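Putative 2OG-Fe(II) oxygenase family protein (Caulobacter crescentus CB15, PDB 3OOX) probably uses ferrous iron and oxygen to convert 2-oxoglutarate, either to ethene and carbon dioxide or while oxidising L-arginine with release of succinate. Local coordinates at residues 158-161 with 162-165; 191-195 with 196-200; 63-66 with 67-70. All coordinates share one frame; numbering follows the deposited sequence. Where two conformers were deposited one is given.

Contact 2 lies at the probable iron site, with contacts 1 and 3 well apart and farther from the centre of the chain. Centred about 5 Å from the chain's centre, contact 2 carries H191 and D193, which fit the HxD part of the family's metal-binding motif. Contact 1 lies nearby: the centres are about 17 Å apart, the nearest atoms about 5 Å, and the two do not touch. Helix 127-152 joins them, since L146 meets F160 and V164 of contact 1 and I197 of contact 2; helix 233-238 borders both as well. Contact 3 is peripheral, its centre about 27 Å from that of contact 2 and 37 Å from that of contact 1, beside edge strand 78-80.

Contact 1: residues 158-161 with 162-165; sequences DFFK and PTVQ. With EDO (1,2-ethanediol), chain J.
T163 reaches back over one turn to F160 and meets it twice: its hydroxyl OG1 donates to F160 O at 2.7 Å, tilted 18° from the carbonyl plane. The same T163 OG1 lies at the edge of the F160 ring, 3.5 Å from CD1 and near the ring plane. The first torsion of T163 (chi1 80°) sets OG1 between its own backbone N and carbonyl carbon, which aims it at F160 O, and puts the methyl CG2 beside the backbone N, 3.5 Å from F159 O. That methyl approaches the F159 ring obliquely. The two phenylalanines are turned against each other: F159 brings CD1 over the centre of the F160 ring, 3.6 Å above its plane, while F160 CG lies in the plane of the F159 ring. Here a type I beta turn from D158 to K161, closed by K161 N on D158 O, feeds into the short helix 161-164, whose bonding is weak. F160 O also takes weak bonds from the backbone N of T163 and of V164. The F160 ring touches L146 and A150 of helix 127-152, and F159 touches L238 of helix 233-238. K161 and P162 sit on the exposed side and cross at about a right angle, with K161 CB tight against P162 CD at 3.3 Å. The lysine chain bends only at its end (chi4 -75°), and two waters, one held weakly by NZ, bridge K161 NZ to Q165 OE1. An ethanediol, probably from the crystallisation liquor, spans D158, O1 donating to OD1 and O2 to the main-chain O.

Contact 2: residues 191-195 with 196-200; sequences HGDIN and TITLL. With EDO (1,2-ethanediol), chain C.
D193 and T198 both turn their first torsions so that the polar branch stands opposite the carbonyl carbon: CG of D193 at chi1 -76°, OG1 of T198 at -59°. N195 instead folds CG between its backbone N and carbonyl carbon (chi1 52°), bringing its amide to the same hydroxyl. T198 OG1 thus donates to D193 OD2 at 2.8 Å, coming from above the carboxylate plane; the same OG1 accepts from N195 ND2 at 2.9 Å, nearly in the amide plane. N230 ND2 also bonds D193 OD2, so that oxygen has two partners, while L269 O takes a bond from N195 ND2 and steadies the amide. H191 and D193 fit the HxD of the family's iron-binding triad, with H248, edge-to-face with H191, the likely third member; in this crystal H191 NE2 is hydrogen-bonded to O1 of an ethanediol. A valine in place of T198 would probably leave D193 OD2 with one partner fewer and deprive N195 ND2 of the hydroxyl it donates to. Around this loop, T196 and I197 form a classic beta bulge opposite L269, F268 of strand 262-269 touches D193, N195 and T198, and I197 packs on helix 127-152.

Contact 3: residues 63-66 with 67-70; sequences VETK and KQYA
Q68 and T65 lie side by side on the well-held flank. The Q68 chain runs extended beyond CG, so that NE2 donates to T65 O at 2.9 Å, in the carbonyl plane and on a lone pair, while T65 CG2 rests 3.6 Å from the same nitrogen. E123 OE2 takes a second bond from Q68 NE2. The first torsion of Q68 (chi1 -68°) keeps CG beside its backbone N, near T65 O. That oxygen also receives a weak bond from Q68 N. Next to it, Y69 N donates to K66 O at 3.0 Å from above the carbonyl plane, and the Y69 ring comes obliquely at T65 O and K66 O, with Q68 CB over the centre of one face. Beyond helix 63-66 the bonding shortens: K67 N still bonds V63 O four residues back, whereas Q68 N (weakly) and Y69 N bond oxygens three residues back, as in a 3-10 turn. The inner side is tied to the fold by K66, whose NZ bonds F59 O and forms a salt bridge with E97, and by Y69, whose OH bonds E123 and A122 N while its backbone pairs with Y79 of strand 78-80. The outer side is looser. K67 stretches out fully extended, alongside V63, with CE 3.7 Å from V63 CG1 in the conformer described, though V63 has a second one. E64 bends at chi2 (-52°) toward this lysine, yet OE2 stays 4.6 Å from K67 NZ, beyond a salt bridge, and a water donates to E64 OE2 and accepts from K67 NZ.

Contact 1: residues 158-161 with 162-165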
loop_
_atom_site.group_PDB
_atom_site.type_symbol
_atom_site.label_atom_id
_atom_site.label_comp_id
_atom_site.label_asym_id
_atom_site.label_seq_id
_atom_site.Cartn_x
_atom_site.Cartn_y
_atom_site.Cartn_z
ATOM N N ASP A 158 2.786 21.212 -3.852
ATOM C CA ASP A 158 1.480 20.655 -4.198
ATOM C C ASP A 158 1.431 19.917 -5.539
ATOM O O ASP A 158 0.335 19.611 -6.011
ATOM C CB ASP A 158 0.377 21.715 -4.155
ATOM C CG ASP A 158 0.518 22.775 -5.229
ATOM O OD1 ASP A 158 1.569 22.824 -5.916
ATOM O OD2 ASP A 158 -0.420 23.600 -5.364
ATOM N N PHE A 159 2.591 19.582 -6.092
ATOM C CA PHE A 159 2.661 18.913 -7.411
ATOM C C PHE A 159 1.704 17.743 -7.555
ATOM O O PHE A 159 1.076 17.563 -8.619
ATOM C CB PHE A 159 4.090 18.452 -7.700
ATOM C CG PHE A 159 4.251 17.688 -8.973
ATOM C CD1 PHE A 159 4.068 16.294 -9.010
ATOM C CD2 PHE A 159 4.586 18.331 -10.150
ATOM C CE1 PHE A 159 4.218 15.594 -10.208
ATOM C CE2 PHE A 159 4.727 17.621 -11.329
ATOM C CZ PHE A 159 4.531 16.255 -11.350
ATOM N N PHE A 160 1.663 16.879 -6.541
ATOM C CA PHE A 160 0.915 15.643 -6.664
ATOM C C PHE A 160 -0.573 15.824 -6.484
ATOM O O PHE A 160 -1.321 14.925 -6.811
ATOM C CB PHE A 160 1.452 14.577 -5.714
ATOM C CG PHE A 160 2.769 14.046 -6.136
ATOM C CD1 PHE A 160 2.864 13.209 -7.251
ATOM C CD2 PHE A 160 3.916 14.413 -5.446
ATOM C CE1 PHE A 160 4.071 12.747 -7.665
ATOM C CE2 PHE A 160 5.143 13.952 -5.859
ATOM C CZ PHE A 160 5.209 13.106 -6.976
ATOM N N LYS A 161 -1.016 16.968 -5.961
ATOM C CA LYS A 161 -2.431 17.159 -5.627
ATOM C C LYS A 161 -3.402 16.749 -6.769
ATOM O O LYS A 161 -4.265 15.890 -6.548
ATOM C CB LYS A 161 -2.666 18.610 -5.185
ATOM C CG LYS A 161 -4.054 18.853 -4.671
ATOM C CD LYS A 161 -4.300 20.328 -4.391
ATOM C CE LYS A 161 -5.640 20.521 -3.749
ATOM N NZ LYS A 161 -6.718 20.376 -4.773
ATOM N N PRO A 162 -3.280 17.332 -7.993
ATOM C CA PRO A 162 -4.198 16.923 -9.043
ATOM C C PRO A 162 -3.961 15.503 -9.507
ATOM O O PRO A 162 -4.888 14.878 -10.001
ATOM C CB PRO A 162 -3.922 17.930 -10.176
ATOM C CG PRO A 162 -2.584 18.473 -9.881
ATOM C CD PRO A 162 -2.376 18.416 -8.436
ATOM N N THR A 163 -2.736 15.009 -9.345
ATOM C CA THR A 163 -2.357 13.696 -9.877
ATOM C C THR A 163 -3.008 12.561 -9.123
ATOM O O THR A 163 -3.160 11.498 -9.713
ATOM C CB THR A 163 -0.833 13.469 -9.876
ATOM O OG1 THR A 163 -0.387 13.105 -8.572
ATOM C CG2 THR A 163 -0.065 14.756 -10.315
ATOM N N VAL A 164 -3.418 12.785 -7.881
ATOM C CA VAL A 164 -3.984 11.718 -7.057
ATOM C C VAL A 164 -5.445 11.954 -6.732
ATOM O O VAL A 164 -6.080 11.157 -6.063
ATOM C CB VAL A 164 -3.187 11.495 -5.754
ATOM C CG1 VAL A 164 -1.767 11.027 -6.093
ATOM C CG2 VAL A 164 -3.187 12.748 -4.845
ATOM N N GLN A 165 -6.002 13.050 -7.228
ATOM C CA GLN A 165 -7.413 13.311 -7.008
ATOM C C GLN A 165 -8.272 12.212 -7.651
ATOM O O GLN A 165 -8.087 11.879 -8.833
ATOM C CB GLN A 165 -7.779 14.666 -7.614
ATOM C CG GLN A 165 -9.233 15.082 -7.447
ATOM C CD GLN A 165 -9.517 16.509 -7.876
ATOM O OE1 GLN A 165 -8.988 17.441 -7.318
ATOM N NE2 GLN A 165 -10.345 16.669 -8.869
HETATM C C1 EDO J . 0.746 22.306 -9.297
HETATM O O1 EDO J . 1.905 22.111 -8.493
HETATM C C2 EDO J . -0.252 21.192 -9.030
HETATM O O2 EDO J . -0.930 21.430 -7.788
HETATM O O HOH W 1 -7.619 17.616 -4.905
HETATM O O HOH W 2 -6.462 19.124 -7.835
#

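Contact 2: residues 191-195 with 196-200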
loop_
_atom_site.group_PDB
_atom_site.type_symbol
_atom_site.label_atom_id
_atom_site.label_comp_id
_atom_site.label_asym_id
_atom_site.label_seq_id
_atom_site.Cartn_x
_atom_site.Cartn_y
_atom_site.Cartn_z
ATOM N N HIS A 191 7.697 -9.380 -3.806
ATOM C CA HIS A 191 6.989 -8.637 -4.848
ATOM C C HIS A 191 7.299 -7.150 -4.735
ATOM O O HIS A 191 7.808 -6.679 -3.714
ATOM C CB HIS A 191 5.457 -8.822 -4.702
ATOM C CG HIS A 191 4.887 -8.081 -3.543
ATOM N ND1 HIS A 191 4.313 -6.836 -3.678
ATOM C CD2 HIS A 191 4.901 -8.353 -2.213
ATOM C CE1 HIS A 191 3.966 -6.385 -2.480
ATOM N NE2 HIS A 191 4.305 -7.291 -1.574
ATOM N N GLY A 192 6.957 -6.411 -5.790
ATOM C CA GLY A 192 6.939 -4.952 -5.762
ATOM C C GLY A 192 5.492 -4.495 -5.949
ATOM O O GLY A 192 4.611 -5.287 -6.346
ATOM N N ASP A 193 5.234 -3.232 -5.659
ATOM C CA ASP A 193 3.914 -2.663 -5.814
ATOM C C ASP A 193 3.854 -1.844 -7.098
ATOM O O ASP A 193 4.849 -1.209 -7.467
ATOM C CB ASP A 193 3.629 -1.718 -4.632
ATOM C CG ASP A 193 3.284 -2.449 -3.344
ATOM O OD1 ASP A 193 3.073 -3.688 -3.392
ATOM O OD2 ASP A 193 3.224 -1.776 -2.287
ATOM N N ILE A 194 2.688 -1.862 -7.740
ATOM C CA ILE A 194 2.505 -1.241 -9.061
ATOM C C ILE A 194 1.996 0.183 -9.025
ATOM O O ILE A 194 2.018 0.871 -10.074
ATOM C CB ILE A 194 1.691 -2.121 -10.007
ATOM C CG1 ILE A 194 0.251 -2.242 -9.578
ATOM C CG2 ILE A 194 2.323 -3.510 -10.137
ATOM C CD1 ILE A 194 -0.563 -3.167 -10.528
ATOM N N ASN A 195 1.633 0.671 -7.840
ATOM C CA ASN A 195 0.883 1.903 -7.658
ATOM C C ASN A 195 1.809 3.088 -7.394
ATOM O O ASN A 195 2.959 3.086 -7.825
ATOM C CB ASN A 195 -0.197 1.683 -6.578
ATOM C CG ASN A 195 0.362 1.098 -5.281
ATOM O OD1 ASN A 195 0.757 -0.086 -5.256
ATOM N ND2 ASN A 195 0.375 1.901 -4.189
ATOM N N THR A 196 1.329 4.120 -6.727
ATOM C CA THR A 196 2.118 5.338 -6.513
ATOM C C THR A 196 2.947 5.252 -5.228
ATOM O O THR A 196 4.179 5.207 -5.281
ATOM C CB THR A 196 1.199 6.563 -6.545
ATOM O OG1 THR A 196 0.526 6.589 -7.822
ATOM C CG2 THR A 196 1.974 7.897 -6.255
ATOM N N ILE A 197 2.269 5.212 -4.091
ATOM C CA ILE A 197 2.889 4.814 -2.831
ATOM C C ILE A 197 1.930 3.918 -2.062
ATOM O O ILE A 197 0.717 3.998 -2.243
ATOM C CB ILE A 197 3.289 5.998 -1.918
ATOM C CG1 ILE A 197 2.098 6.933 -1.653
ATOM C CG2 ILE A 197 4.460 6.780 -2.562
ATOM C CD1 ILE A 197 2.404 8.034 -0.576
ATOM N N THR A 198 2.478 3.070 -1.182
ATOM C CA THR A 198 1.676 2.212 -0.308
ATOM C C THR A 198 2.007 2.559 1.154
ATOM O O THR A 198 3.192 2.779 1.538
ATOM C CB THR A 198 1.986 0.729 -0.602
ATOM O OG1 THR A 198 1.677 0.506 -1.974
ATOM C CG2 THR A 198 1.171 -0.229 0.269
ATOM N N LEU A 199 0.952 2.674 1.984
ATOM C CA LEU A 199 1.057 3.059 3.372
ATOM C C LEU A 199 0.597 1.922 4.282
ATOM O O LEU A 199 -0.548 1.479 4.173
ATOM C CB LEU A 199 0.231 4.322 3.641
ATOM C CG LEU A 199 0.699 5.565 2.902
ATOM C CD1 LEU A 199 -0.155 5.788 1.661
ATOM C CD2 LEU A 199 0.710 6.805 3.823
ATOM N N LEU A 200 1.481 1.464 5.171
ATOM C CA LEU A 200 1.220 0.293 6.016
ATOM C C LEU A 200 1.331 0.600 7.492
ATOM O O LEU A 200 2.419 0.856 8.012
ATOM C CB LEU A 200 2.227 -0.810 5.685
ATOM C CG LEU A 200 2.081 -2.128 6.425
ATOM C CD1 LEU A 200 0.808 -2.866 6.069
ATOM C CD2 LEU A 200 3.325 -2.974 6.154
HETATM C C1 EDO C . 4.141 -6.146 2.324
HETATM O O1 EDO C . 3.406 -7.072 1.519
HETATM C C2 EDO C . 3.389 -5.757 3.591
HETATM O O2 EDO C . 2.156 -5.079 3.286
#

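Contact 3: residues 63-66 with 67-70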
loop_
_atom_site.group_PDB
_atom_site.type_symbol
_atom_site.label_atom_id
_atom_site.label_comp_id
_atom_site.label_asym_id
_atom_site.label_seq_id
_atom_site.Cartn_x
_atom_site.Cartn_y
_atom_site.Cartn_z
ATOM N N VAL A 63 -18.071 -18.598 6.915
ATOM C CA VAL A 63 -17.568 -18.584 5.534
ATOM C C VAL A 63 -18.674 -18.265 4.536
ATOM O O VAL A 63 -18.501 -17.464 3.621
ATOM C CB VAL A 63 -16.962 -19.947 5.101
ATOM C CG1 VAL A 63 -16.190 -19.767 3.783
ATOM C CG2 VAL A 63 -16.051 -20.514 6.166
ATOM N N GLU A 64 -19.829 -18.907 4.678
ATOM C CA GLU A 64 -20.882 -18.650 3.681
ATOM C C GLU A 64 -21.408 -17.229 3.728
ATOM O O GLU A 64 -21.852 -16.703 2.702
ATOM C CB GLU A 64 -22.019 -19.664 3.754
ATOM C CG GLU A 64 -21.561 -21.068 3.395
ATOM C CD GLU A 64 -20.809 -21.160 2.057
ATOM O OE1 GLU A 64 -21.314 -20.647 1.032
ATOM O OE2 GLU A 64 -19.705 -21.749 2.042
ATOM N N THR A 65 -21.339 -16.589 4.899
ATOM C CA THR A 65 -21.756 -15.212 5.046
ATOM C C THR A 65 -20.737 -14.310 4.315
ATOM O O THR A 65 -21.097 -13.384 3.581
ATOM C CB THR A 65 -21.837 -14.817 6.540
ATOM O OG1 THR A 65 -22.733 -15.718 7.221
ATOM C CG2 THR A 65 -22.298 -13.366 6.710
ATOM N N LYS A 66 -19.461 -14.600 4.531
ATOM C CA LYS A 66 -18.396 -13.840 3.860
ATOM C C LYS A 66 -18.485 -14.000 2.344
ATOM O O LYS A 66 -18.253 -13.035 1.617
ATOM C CB LYS A 66 -17.007 -14.227 4.398
ATOM C CG LYS A 66 -16.829 -13.853 5.894
ATOM C CD LYS A 66 -15.430 -14.128 6.450
ATOM C CE LYS A 66 -15.073 -15.608 6.537
ATOM N NZ LYS A 66 -13.792 -15.842 7.291
ATOM N N LYS A 67 -18.839 -15.188 1.873
ATOM C CA LYS A 67 -18.846 -15.478 0.431
ATOM C C LYS A 67 -19.998 -14.823 -0.340
ATOM O O LYS A 67 -19.999 -14.821 -1.568
ATOM C CB LYS A 67 -18.794 -16.979 0.184
ATOM C CG LYS A 67 -17.373 -17.540 0.409
ATOM C CD LYS A 67 -17.284 -19.016 0.136
ATOM C CE LYS A 67 -15.822 -19.490 0.124
ATOM N NZ LYS A 67 -15.774 -20.971 -0.151
ATOM N N GLN A 68 -20.953 -14.253 0.382
ATOM C CA GLN A 68 -21.937 -13.384 -0.239
ATOM C C GLN A 68 -21.237 -12.257 -0.976
ATOM O O GLN A 68 -21.772 -11.705 -1.941
ATOM C CB GLN A 68 -22.849 -12.776 0.824
ATOM C CG GLN A 68 -23.752 -13.775 1.505
ATOM C CD GLN A 68 -24.583 -13.142 2.607
ATOM O OE1 GLN A 68 -25.815 -13.201 2.579
ATOM N NE2 GLN A 68 -23.926 -12.558 3.588
ATOM N N TYR A 69 -20.043 -11.895 -0.506
ATOM C CA TYR A 69 -19.311 -10.723 -1.011
ATOM C C TYR A 69 -18.121 -11.121 -1.885
ATOM O O TYR A 69 -17.296 -10.260 -2.236
ATOM C CB TYR A 69 -18.862 -9.849 0.158
ATOM C CG TYR A 69 -20.009 -9.549 1.097
ATOM C CD1 TYR A 69 -21.013 -8.661 0.704
ATOM C CD2 TYR A 69 -20.140 -10.200 2.312
ATOM C CE1 TYR A 69 -22.107 -8.420 1.509
ATOM C CE2 TYR A 69 -21.242 -9.957 3.146
ATOM C CZ TYR A 69 -22.222 -9.071 2.724
ATOM O OH TYR A 69 -23.319 -8.800 3.530
ATOM N N ALA A 70 -18.056 -12.399 -2.228
ATOM C CA ALA A 70 -17.006 -12.948 -3.104
ATOM C C ALA A 70 -17.410 -12.903 -4.576
ATOM O O ALA A 70 -18.588 -12.747 -4.903
ATOM C CB ALA A 70 -16.680 -14.382 -2.716
HETATM O O HOH W 3 -17.547 -22.652 1.265
#